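Long-range contacts in cytochrome c2 (Rhodobacter sphaeroides, PDB 1CXC), which carries electrons through its covalently bound heme c, serving as donor to oxidized bacteriochlorophyll in bacterial photosynthesis: residues P5-K10 / A110-A115; G42-T47 / Y116-A121; K67-D72 / K88-D93. All coordinates share one frame; numbering follows the deposited sequence.

Contact 1: residues P5-K10 / A110-A115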
# COMPACT_ATOMS: atom_id res chain seq x y z
N PRO A 5 -16.12 -1.76 -0.47
CA PRO A 5 -15.17 -2.56 -1.22
C PRO A 5 -15.38 -2.54 -2.73
O PRO A 5 -14.44 -2.88 -3.45
CB PRO A 5 -15.33 -3.96 -0.64
CG PRO A 5 -16.60 -3.99 0.16
CD PRO A 5 -17.10 -2.56 0.26
N GLU A 6 -16.64 -2.58 -3.21
CA GLU A 6 -16.87 -2.59 -4.66
C GLU A 6 -16.40 -1.28 -5.26
O GLU A 6 -15.86 -1.25 -6.37
CB GLU A 6 -18.34 -2.82 -4.97
CG GLU A 6 -18.92 -4.01 -4.23
CD GLU A 6 -20.37 -4.29 -4.60
OE1 GLU A 6 -21.23 -3.53 -4.14
OE2 GLU A 6 -20.57 -5.02 -5.56
N ALA A 7 -16.72 -0.16 -4.61
CA ALA A 7 -16.23 1.10 -5.11
C ALA A 7 -14.72 1.07 -5.00
O ALA A 7 -13.98 1.68 -5.77
CB ALA A 7 -16.75 2.24 -4.25
N GLY A 8 -14.19 0.43 -3.95
CA GLY A 8 -12.74 0.33 -3.82
C GLY A 8 -12.12 -0.42 -4.99
O GLY A 8 -10.96 -0.16 -5.32
N ALA A 9 -12.68 -1.57 -5.36
CA ALA A 9 -12.15 -2.33 -6.49
C ALA A 9 -11.98 -1.44 -7.71
O ALA A 9 -11.09 -1.69 -8.51
CB ALA A 9 -13.11 -3.45 -6.86
N LYS A 10 -12.99 -0.59 -8.01
CA LYS A 10 -12.89 0.31 -9.14
C LYS A 10 -11.81 1.33 -8.93
O LYS A 10 -11.09 1.73 -9.85
CB LYS A 10 -14.19 1.06 -9.33
CG LYS A 10 -14.17 1.92 -10.59
CD LYS A 10 -15.49 2.67 -10.71
CE LYS A 10 -15.71 3.19 -12.12
N ALA A 110 -9.44 6.37 -0.59
CA ALA A 110 -8.47 5.68 0.25
C ALA A 110 -9.15 4.71 1.19
O ALA A 110 -8.72 3.56 1.32
CB ALA A 110 -7.73 6.67 1.11
N HIS A 111 -10.26 5.11 1.81
CA HIS A 111 -10.99 4.22 2.68
C HIS A 111 -11.63 3.09 1.89
O HIS A 111 -11.75 1.98 2.37
CB HIS A 111 -12.07 4.99 3.43
CG HIS A 111 -11.52 5.86 4.53
ND1 HIS A 111 -11.01 5.36 5.65
CD2 HIS A 111 -11.48 7.22 4.56
CE1 HIS A 111 -10.64 6.38 6.35
NE2 HIS A 111 -10.93 7.50 5.71
N ASN A 112 -12.19 3.37 0.69
CA ASN A 112 -12.82 2.31 -0.11
C ASN A 112 -11.82 1.27 -0.55
O ASN A 112 -12.10 0.07 -0.57
CB ASN A 112 -13.49 2.90 -1.35
CG ASN A 112 -14.68 3.79 -1.01
OD1 ASN A 112 -15.08 4.66 -1.81
ND2 ASN A 112 -15.27 3.64 0.19
N ILE A 113 -10.65 1.71 -0.97
CA ILE A 113 -9.60 0.80 -1.37
C ILE A 113 -9.14 -0.04 -0.18
O ILE A 113 -8.98 -1.25 -0.30
CB ILE A 113 -8.44 1.59 -1.98
CG1 ILE A 113 -8.80 2.13 -3.37
CG2 ILE A 113 -7.20 0.70 -2.06
CD1 ILE A 113 -7.71 3.05 -3.95
N TRP A 114 -9.12 0.53 1.04
CA TRP A 114 -8.72 -0.28 2.18
C TRP A 114 -9.78 -1.36 2.44
O TRP A 114 -9.46 -2.51 2.74
CB TRP A 114 -8.55 0.58 3.43
CG TRP A 114 -8.07 -0.26 4.64
CD1 TRP A 114 -8.92 -0.59 5.66
CD2 TRP A 114 -6.83 -0.81 4.80
NE1 TRP A 114 -8.22 -1.35 6.49
CE2 TRP A 114 -6.97 -1.51 6.00
CE3 TRP A 114 -5.63 -0.83 4.11
CZ2 TRP A 114 -5.91 -2.26 6.52
CZ3 TRP A 114 -4.57 -1.56 4.63
CH2 TRP A 114 -4.70 -2.27 5.82
N ALA A 115 -11.06 -1.02 2.29
CA ALA A 115 -12.09 -2.01 2.52
C ALA A 115 -12.02 -3.14 1.48
O ALA A 115 -12.26 -4.32 1.78
CB ALA A 115 -13.46 -1.34 2.44
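Gly8 and Asn112 mark a close helix-helix crossing, where the N-terminal helix 5-11 lies across the C-terminal helix 107-120. The two short axes come within 6.8 Å, with 103° between their N-to-C directions, and the backbones come into direct contact. Gly8 CA rests 3.3 Å from Asn112 O in a CA-H...O contact, and Asn112 CB packs at 3.6 Å over the same alpha carbon. The place where a beta carbon on Gly8 would stand is only 2.0 Å from Asn112 O, which explains why the crossing point is a glycine. CG1 of Ile113, beside its own backbone N (chi1 -73°), is the branch that meets Gly8 O, at 3.7 Å. One turn away, Pro5 closes the other end: its CB is 3.9 Å from Ala115 O, while CD faces the Ala115 methyl. No conventional hydrogen bond links the segments; the CA-H...O contact and close packing join them. Beyond the crossing, Ile113 touches the heme, and Trp114 meets the ring of Phe76 on helix 73-81. A nearly perpendicular packing of the first and last helices is a hallmark of the class I cytochrome c fold.

Contact 2: residues G42-T47 / Y116-A121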
# COMPACT_ATOMS: atom_id res chain seq x y z
N GLY A 42 -1.64 -9.58 0.89
CA GLY A 42 -1.07 -9.77 2.22
C GLY A 42 -0.60 -8.47 2.87
O GLY A 42 0.16 -8.51 3.83
N VAL A 43 -0.92 -7.28 2.31
CA VAL A 43 -0.45 -6.04 2.94
C VAL A 43 -1.08 -5.85 4.30
O VAL A 43 -0.65 -4.95 5.00
CB VAL A 43 -0.82 -4.68 2.31
CG1 VAL A 43 0.40 -3.88 1.90
CG2 VAL A 43 -1.94 -4.79 1.32
N VAL A 44 -2.36 -6.20 4.42
CA VAL A 44 -3.07 -5.98 5.68
C VAL A 44 -2.31 -6.52 6.88
O VAL A 44 -2.08 -7.72 6.99
CB VAL A 44 -4.48 -6.58 5.60
CG1 VAL A 44 -5.20 -6.37 6.92
CG2 VAL A 44 -5.28 -5.90 4.49
N GLY A 45 -1.83 -5.62 7.75
CA GLY A 45 -1.08 -6.05 8.91
C GLY A 45 0.37 -6.38 8.60
O GLY A 45 1.16 -6.63 9.50
N ARG A 46 0.86 -6.05 7.41
CA ARG A 46 2.23 -6.35 7.09
C ARG A 46 3.17 -5.21 7.50
O ARG A 46 2.88 -4.02 7.33
CB ARG A 46 2.31 -6.57 5.57
CG ARG A 46 3.62 -7.12 4.99
CD ARG A 46 3.83 -6.51 3.59
NE ARG A 46 3.24 -7.32 2.57
CZ ARG A 46 2.81 -6.84 1.39
NH1 ARG A 46 3.38 -5.81 0.76
NH2 ARG A 46 2.28 -7.75 0.62
N THR A 47 4.36 -5.58 7.98
CA THR A 47 5.36 -4.58 8.34
C THR A 47 5.82 -3.90 7.08
O THR A 47 6.09 -4.56 6.07
CB THR A 47 6.57 -5.22 8.99
OG1 THR A 47 6.04 -5.86 10.13
CG2 THR A 47 7.62 -4.18 9.38
N TYR A 116 -11.61 -2.80 0.26
CA TYR A 116 -11.46 -3.78 -0.81
C TYR A 116 -10.29 -4.71 -0.48
O TYR A 116 -10.40 -5.93 -0.53
CB TYR A 116 -11.22 -3.01 -2.12
CG TYR A 116 -10.73 -3.84 -3.29
CD1 TYR A 116 -11.49 -4.90 -3.75
CD2 TYR A 116 -9.52 -3.54 -3.88
CE1 TYR A 116 -11.06 -5.68 -4.81
CE2 TYR A 116 -9.07 -4.31 -4.93
CZ TYR A 116 -9.84 -5.38 -5.39
OH TYR A 116 -9.39 -6.17 -6.44
N LEU A 117 -9.23 -4.19 0.11
CA LEU A 117 -8.08 -5.01 0.46
C LEU A 117 -8.39 -5.93 1.63
O LEU A 117 -7.82 -7.00 1.76
CB LEU A 117 -6.88 -4.14 0.81
CG LEU A 117 -6.33 -3.26 -0.30
CD1 LEU A 117 -5.27 -2.34 0.27
CD2 LEU A 117 -5.81 -4.11 -1.44
N GLN A 118 -9.24 -5.50 2.55
CA GLN A 118 -9.63 -6.36 3.64
C GLN A 118 -10.51 -7.48 3.10
O GLN A 118 -10.81 -8.44 3.80
CB GLN A 118 -10.39 -5.55 4.68
CG GLN A 118 -9.44 -4.81 5.59
CD GLN A 118 -8.95 -5.69 6.75
OE1 GLN A 118 -8.69 -5.22 7.84
NE2 GLN A 118 -8.81 -7.00 6.57
N GLN A 119 -11.05 -7.33 1.88
CA GLN A 119 -11.86 -8.40 1.32
C GLN A 119 -11.04 -9.34 0.48
O GLN A 119 -11.16 -10.54 0.62
CB GLN A 119 -12.94 -7.89 0.38
CG GLN A 119 -13.95 -6.97 1.04
CD GLN A 119 -14.70 -7.67 2.14
OE1 GLN A 119 -15.15 -8.81 1.99
NE2 GLN A 119 -14.83 -7.02 3.29
N VAL A 120 -10.03 -8.88 -0.21
CA VAL A 120 -9.32 -9.79 -1.07
C VAL A 120 -7.84 -9.99 -0.78
O VAL A 120 -7.18 -10.78 -1.47
CB VAL A 120 -9.43 -9.30 -2.54
CG1 VAL A 120 -10.87 -9.22 -3.02
CG2 VAL A 120 -8.74 -7.96 -2.72
N ALA A 121 -7.20 -9.12 -0.02
CA ALA A 121 -5.76 -9.24 0.13
C ALA A 121 -5.29 -9.63 1.51
O ALA A 121 -4.19 -9.26 1.90
CB ALA A 121 -5.12 -7.91 -0.22
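Val44 turns its CB toward the end of helix 107-120, and its two methyl branches divide the work there. CG1, anti to the backbone N (chi1 179°), reaches the carboxamide of Gln118, which crosses the valine side chain at about a right angle. This methyl is 3.7 Å from Gln118 NE2 and 3.8 Å from both Gln118 CD and OE1, and such even spacing means that it rests against the amide as a whole rather than against one of its ends. The glutamine chain is bent at chi2, which turns CD from the line of the first bonds. The other branch, CG2, comes down on the helix backbone, 3.9 Å from Leu117 O, and also faces Leu117 CB. That carbonyl oxygen already takes the N-H of Ala121, so the methyl packs on a polar atom whose need is met within the helix. Deeper in, Val43 CG2 meets Leu117 CD1 at 4.3 Å.

The one hydrogen bond across the contact joins backbones: Gly42 N donates to Ala121 O at 2.8 Å, bent to 140° at the hydrogen, with the donor 38° out of the carbonyl plane. Ala121 has just left the helix, so this bond ties the end of helix 107-120 to the loop.

Immediately after Gly42 the loop folds into a type II beta turn from Val43 to Arg46, with Gly45 at its positive-phi position and Arg46 N bonded to Val43 O. Arg46 then points to the heme, where NH1 bonds a propionate oxygen while NH2 is held by Asn39 O. A C-terminal helix docked on a turn that carries a propionate-binding arginine belongs to the heme pocket of cytochromes c.

Contact 3: residues K67-D72 / K88-D93. With HEC (heme c), chain B.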
# COMPACT_ATOMS: atom_id res chain seq x y z
N LYS A 67 10.91 0.86 12.55
CA LYS A 67 10.33 1.57 13.66
C LYS A 67 9.13 0.80 14.18
O LYS A 67 8.43 1.29 15.05
CB LYS A 67 9.84 2.94 13.21
CG LYS A 67 10.59 4.12 13.82
CD LYS A 67 11.44 4.83 12.77
CE LYS A 67 12.91 4.82 13.17
NZ LYS A 67 13.63 3.71 12.56
N GLY A 68 8.56 -0.05 13.35
CA GLY A 68 7.42 -0.82 13.80
C GLY A 68 6.13 -0.52 13.05
O GLY A 68 5.12 -1.14 13.34
N LEU A 69 6.20 0.15 11.89
CA LEU A 69 4.97 0.43 11.15
C LEU A 69 4.40 -0.77 10.40
O LEU A 69 5.14 -1.52 9.77
CB LEU A 69 5.20 1.53 10.14
CG LEU A 69 4.13 1.67 9.04
CD1 LEU A 69 2.81 2.11 9.65
CD2 LEU A 69 4.58 2.63 7.95
N ALA A 70 3.20 -1.20 10.77
CA ALA A 70 2.52 -2.30 10.10
C ALA A 70 1.26 -1.68 9.49
O ALA A 70 0.56 -0.91 10.14
CB ALA A 70 2.14 -3.33 11.13
N TRP A 71 0.84 -2.05 8.29
CA TRP A 71 -0.27 -1.35 7.68
C TRP A 71 -1.66 -1.56 8.24
O TRP A 71 -2.09 -2.70 8.47
CB TRP A 71 -0.28 -1.66 6.17
CG TRP A 71 0.94 -1.09 5.47
CD1 TRP A 71 1.93 -1.92 5.01
CD2 TRP A 71 1.22 0.24 5.30
NE1 TRP A 71 2.84 -1.09 4.54
CE2 TRP A 71 2.46 0.18 4.68
CE3 TRP A 71 0.64 1.47 5.61
CZ2 TRP A 71 3.14 1.33 4.34
CZ3 TRP A 71 1.32 2.63 5.28
CH2 TRP A 71 2.55 2.55 4.64
N ASP A 72 -2.26 -0.48 8.76
CA ASP A 72 -3.64 -0.55 9.19
C ASP A 72 -4.39 0.53 8.41
O ASP A 72 -3.75 1.32 7.72
CB ASP A 72 -3.83 -0.38 10.70
CG ASP A 72 -3.03 0.75 11.31
OD1 ASP A 72 -2.72 1.68 10.58
OD2 ASP A 72 -3.13 0.89 12.53
N LYS A 88 8.07 11.20 6.20
CA LYS A 88 8.86 12.12 7.00
C LYS A 88 8.30 12.26 8.43
O LYS A 88 9.03 12.24 9.42
CB LYS A 88 8.82 13.49 6.38
CG LYS A 88 9.62 13.62 5.11
CD LYS A 88 9.72 15.10 4.84
CE LYS A 88 10.03 15.36 3.38
NZ LYS A 88 11.40 14.99 3.06
N GLU A 89 6.99 12.30 8.59
CA GLU A 89 6.46 12.45 9.92
C GLU A 89 6.66 11.21 10.75
O GLU A 89 6.81 11.28 11.96
CB GLU A 89 4.98 12.80 9.87
CG GLU A 89 4.71 14.11 9.13
CD GLU A 89 3.24 14.44 8.93
N TYR A 90 6.26 10.08 10.19
CA TYR A 90 6.37 8.82 10.89
C TYR A 90 7.79 8.55 11.35
O TYR A 90 8.01 7.92 12.38
CB TYR A 90 5.91 7.69 9.99
CG TYR A 90 5.68 6.42 10.76
CD1 TYR A 90 4.47 6.22 11.40
CD2 TYR A 90 6.72 5.54 10.97
CE1 TYR A 90 4.31 5.14 12.25
CE2 TYR A 90 6.56 4.47 11.82
CZ TYR A 90 5.37 4.29 12.45
OH TYR A 90 5.18 3.19 13.25
N THR A 91 8.67 8.50 10.37
CA THR A 91 10.08 8.23 10.57
C THR A 91 10.77 9.24 11.49
O THR A 91 11.71 8.90 12.22
CB THR A 91 10.62 8.24 9.15
OG1 THR A 91 11.10 6.95 8.87
CG2 THR A 91 11.60 9.33 8.89
N GLY A 92 10.23 10.46 11.63
CA GLY A 92 10.90 11.45 12.46
C GLY A 92 12.16 12.00 11.81
O GLY A 92 12.80 12.90 12.34
N ASP A 93 12.34 11.72 10.53
CA ASP A 93 13.49 12.22 9.81
C ASP A 93 12.98 13.06 8.66
O ASP A 93 12.53 12.54 7.65
CB ASP A 93 14.28 11.05 9.30
CG ASP A 93 15.30 11.39 8.23
OD1 ASP A 93 15.65 12.55 8.10
OD2 ASP A 93 15.99 10.47 7.81
FE HEC B . 2.14 2.25 -4.19
CHA HEC B . 4.49 1.17 -2.00
CHB HEC B . -0.32 1.40 -2.00
CHC HEC B . -0.21 3.52 -6.34
CHD HEC B . 4.56 2.82 -6.54
NA HEC B . 2.08 1.49 -2.37
C1A HEC B . 3.17 1.10 -1.59
C2A HEC B . 2.73 0.62 -0.30
C3A HEC B . 1.38 0.71 -0.28
C4A HEC B . 0.99 1.22 -1.58
CMA HEC B . 0.49 0.43 0.93
CAA HEC B . 3.60 0.02 0.81
CBA HEC B . 3.55 -1.49 0.76
CGA HEC B . 4.62 -2.22 1.55
O1A HEC B . 5.13 -3.21 1.06
O2A HEC B . 5.08 -1.68 2.55
NB HEC B . 0.18 2.44 -4.16
C1B HEC B . -0.70 1.95 -3.20
C2B HEC B . -2.08 2.19 -3.60
C3B HEC B . -2.07 2.86 -4.79
C4B HEC B . -0.66 2.99 -5.14
CMB HEC B . -3.32 1.76 -2.80
CAB HEC B . -3.20 3.38 -5.49
CBB HEC B . -4.06 4.43 -4.92
NC HEC B . 2.18 3.04 -6.01
C1C HEC B . 1.11 3.53 -6.75
C2C HEC B . 1.53 3.93 -8.08
C3C HEC B . 2.86 3.74 -8.13
C4C HEC B . 3.26 3.17 -6.86
CMC HEC B . 0.60 4.28 -9.24
CAC HEC B . 3.70 3.98 -9.22
CBC HEC B . 3.80 5.29 -9.86
ND HEC B . 4.08 2.03 -4.26
C1D HEC B . 4.95 2.30 -5.32
C2D HEC B . 6.33 2.06 -4.94
C3D HEC B . 6.32 1.66 -3.65
C4D HEC B . 4.92 1.61 -3.24
CMD HEC B . 7.56 2.26 -5.81
CAD HEC B . 7.52 1.60 -2.73
CBD HEC B . 7.59 2.82 -1.81
CGD HEC B . 8.98 3.13 -1.25
O1D HEC B . 9.17 4.22 -0.72
O2D HEC B . 9.74 2.20 -1.02
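Tyr90 OH lies against the backbone of Leu69 without a hydrogen bond to it. It is 3.5 Å from Leu69 N, but the angle is too poor for a hydrogen bond, and Leu69 CA is equally close. CG anti to the backbone N (chi1 -166°) starts the tyrosine ring toward the 67-72 loop. One face of its ring receives Leu69 CG, and Leu69 CB approaches CZ at 3.6 Å. Lys67 CB stands at the edge of the same ring, near its plane, 3.9 Å from Tyr90 CE2. The strongly bent lysine chain continues past Thr91, where CD nears the carbonyl oxygen, and its NZ is hydrogen-bonded to Glu63 O.

Leu69 also links this cluster to the heme. Its CD2 sits 3.9 Å above one face of the Trp71 ring, toward the rim, while the heme methyl CMA lies over the centre of the opposite face. Trp71 NE1 donates to the propionate oxygen O2A of the heme at 3.1 Å and 155°, and Trp71 CZ2 rests 3.8 Å from heme CAA. A leucine in place of Trp71 would probably leave O2A without this donor and open a gap between Leu69 and the heme methyl.

The loop follows helix 59-66, which ends in a Schellman motif at Gly68, and leads to Asp72, the N-cap of helix 73-81. Tyr90, near the end of helix 83-91, touches Ala64 as well, so it packs against both the loop and helix 59-66.

How the contacts relate
Contacts 1 and 2 share helix 107-120 and have centres about 12 Å apart. They meet directly where Pro5 O lies 3.5 Å from Tyr116 CB, and Trp114 CH2 of contact 1 touches Val44 CG2 of contact 2 at 3.9 Å. Contact 3 is more distant, its centre about 18 Å from that of contact 2 and about 23 Å from that of contact 1, on the far side of the chain's centre from the latter. Two probable backbone hydrogen bonds nevertheless join it to contact 2: Arg46 O to Trp71 N and Gly45 N to Trp71 O, both 3.0 Å. The side chains of Arg46 and Trp71 each bind one oxygen of the same heme propionate, O1A and O2A respectively.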